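Local coordinates for N-acyl homoserine lactonase (Bacillus thuringiensis, PDB 2BR6), which hydrolyses the lactone ring of N-acyl homoserine lactones, using two zinc ions per subunit, and so quenches bacterial quorum sensing, at residues A194-E199 with F235-E240. Sequence-based numbering, arbitrary orientation.
Sequences ASYTKE and FGHDIE. With ZN (zinc ion), chain B; HSL (homoserine lactone), chain F.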
# COMPACT_ATOMS: atom_id res chain seq x y z
N ALA A 194 -0.34 5.22 -6.04
CA ALA A 194 -1.03 6.03 -7.04
C ALA A 194 -0.51 7.49 -7.00
O ALA A 194 -0.69 8.26 -7.96
CB ALA A 194 -2.52 5.98 -6.83
N SER A 195 0.16 7.86 -5.90
CA SER A 195 0.89 9.12 -5.78
C SER A 195 1.89 8.96 -4.64
O SER A 195 1.50 8.70 -3.50
CB SER A 195 -0.05 10.31 -5.50
OG SER A 195 -0.71 10.72 -6.69
N TYR A 196 3.18 9.05 -4.96
CA TYR A 196 4.22 8.93 -3.92
C TYR A 196 4.10 10.10 -2.96
O TYR A 196 4.16 9.91 -1.75
CB TYR A 196 5.62 8.93 -4.53
CG TYR A 196 6.11 7.63 -5.14
CD1 TYR A 196 5.26 6.54 -5.34
CD2 TYR A 196 7.44 7.51 -5.56
CE1 TYR A 196 5.74 5.34 -5.92
CE2 TYR A 196 7.91 6.33 -6.14
CZ TYR A 196 7.06 5.26 -6.31
OH TYR A 196 7.58 4.12 -6.89
N THR A 197 3.97 11.31 -3.51
CA THR A 197 4.00 12.55 -2.73
C THR A 197 2.77 13.39 -3.01
O THR A 197 2.11 13.23 -4.04
CB THR A 197 5.22 13.40 -3.11
OG1 THR A 197 5.01 13.94 -4.42
CG2 THR A 197 6.47 12.54 -3.23
N LYS A 198 2.50 14.34 -2.12
CA LYS A 198 1.33 15.19 -2.29
C LYS A 198 1.33 15.87 -3.66
O LYS A 198 0.29 16.00 -4.27
CB LYS A 198 1.22 16.25 -1.20
CG LYS A 198 -0.10 17.01 -1.29
CD LYS A 198 -0.27 18.06 -0.22
CE LYS A 198 -1.63 18.73 -0.42
NZ LYS A 198 -1.90 19.84 0.54
N GLU A 199 2.51 16.30 -4.12
CA GLU A 199 2.57 17.03 -5.38
C GLU A 199 2.33 16.12 -6.59
O GLU A 199 1.86 16.60 -7.62
CB GLU A 199 3.86 17.85 -5.51
CG GLU A 199 5.12 17.02 -5.69
CD GLU A 199 6.35 17.85 -6.00
OE1 GLU A 199 7.40 17.24 -6.28
OE2 GLU A 199 6.28 19.11 -5.96
N PHE A 235 -0.30 9.85 1.39
CA PHE A 235 0.41 9.44 0.18
C PHE A 235 1.36 8.25 0.39
O PHE A 235 1.65 7.88 1.53
CB PHE A 235 1.06 10.67 -0.49
CG PHE A 235 0.09 11.80 -0.67
CD1 PHE A 235 -0.03 12.79 0.29
CD2 PHE A 235 -0.76 11.83 -1.77
CE1 PHE A 235 -0.97 13.82 0.15
CE2 PHE A 235 -1.71 12.83 -1.92
CZ PHE A 235 -1.81 13.84 -0.95
N GLY A 236 1.85 7.67 -0.69
CA GLY A 236 2.54 6.38 -0.60
C GLY A 236 3.91 6.39 0.03
O GLY A 236 4.25 5.52 0.84
N HIS A 237 4.72 7.36 -0.37
CA HIS A 237 6.14 7.40 -0.04
C HIS A 237 6.54 8.87 0.10
O HIS A 237 7.38 9.38 -0.66
CB HIS A 237 6.98 6.73 -1.15
CG HIS A 237 6.80 5.24 -1.26
ND1 HIS A 237 7.08 4.36 -0.24
CD2 HIS A 237 6.42 4.48 -2.32
CE1 HIS A 237 6.87 3.12 -0.65
NE2 HIS A 237 6.46 3.16 -1.90
N ASP A 238 5.91 9.55 1.06
CA ASP A 238 6.05 11.01 1.21
C ASP A 238 6.84 11.36 2.47
O ASP A 238 6.31 11.28 3.58
CB ASP A 238 4.67 11.67 1.28
CG ASP A 238 4.72 13.17 1.10
OD1 ASP A 238 5.69 13.83 1.57
OD2 ASP A 238 3.82 13.79 0.50
N ILE A 239 8.10 11.76 2.29
CA ILE A 239 8.95 12.06 3.47
C ILE A 239 8.56 13.33 4.20
O ILE A 239 8.89 13.51 5.37
CB ILE A 239 10.49 12.07 3.14
CG1 ILE A 239 10.95 13.41 2.53
CG2 ILE A 239 10.92 10.80 2.38
CD1 ILE A 239 10.92 13.50 1.04
N GLU A 240 7.85 14.22 3.51
CA GLU A 240 7.38 15.46 4.12
C GLU A 240 6.19 15.21 5.05
O GLU A 240 6.06 15.85 6.09
CB GLU A 240 7.03 16.45 3.01
CG GLU A 240 6.63 17.82 3.49
CD GLU A 240 6.08 18.66 2.36
OE1 GLU A 240 4.88 18.51 2.03
OE2 GLU A 240 6.85 19.47 1.81
ZN ZN B . 6.09 1.45 -3.24
N HSL F . 10.01 0.03 -5.35
CA HSL F . 9.32 0.91 -5.93
C HSL F . 8.26 1.72 -5.37
O HSL F . 8.24 2.31 -4.28
CB HSL F . 9.19 0.88 -7.49
CG HSL F . 7.73 1.24 -7.68
OD HSL F . 7.18 1.76 -6.37
O HOH W 1 6.36 -0.12 -4.80
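One face of the Tyr-196 ring receives the edge of His-237 in a T-shaped stack, the planes at 89° and His-237 CD2 3.8 Å from Tyr-196 CE1, toward the rim. At the tyrosine's edge, near its plane, lies the lactone ring oxygen, HSL OD; Tyr-196 OH donates to it, though 2.4 Å is so short that the exact geometry is doubtful. The face of Phe-235 lies against Lys-198, whose CA makes a CH-pi contact 3.6 Å from the ring centroid; CB and CG run on past CE1 and CZ. With CG anti to the carbonyl carbon in both, Tyr-196 and His-237 run side by side, the phenol ending at the lactone and the imidazole at zinc (NE2 2.2 Å). His-237 ND1 is hydrogen-bonded to Pro-36 O; with both nitrogens engaged, the imidazole's rotation is set. Between this pair and Phe-235, Gly-236 N donates to Ser-195 O (3.0 Å) and His-237 N to a lone pair of Tyr-196 O (3.0 Å). Asp-238 OD2 accepts from Lys-198 N (3.0 Å) on the anti side but well out of the carboxylate plane, linking two helix starts N-capped by Asp-238 and Thr-197. The joined loops after strands 186-192 and 232-235 each send one side chain into the metallo-beta-lactamase fold's dinuclear site, where Asp-110, His-111, Asp-193, lactone carbonyl and water share His-237's zinc.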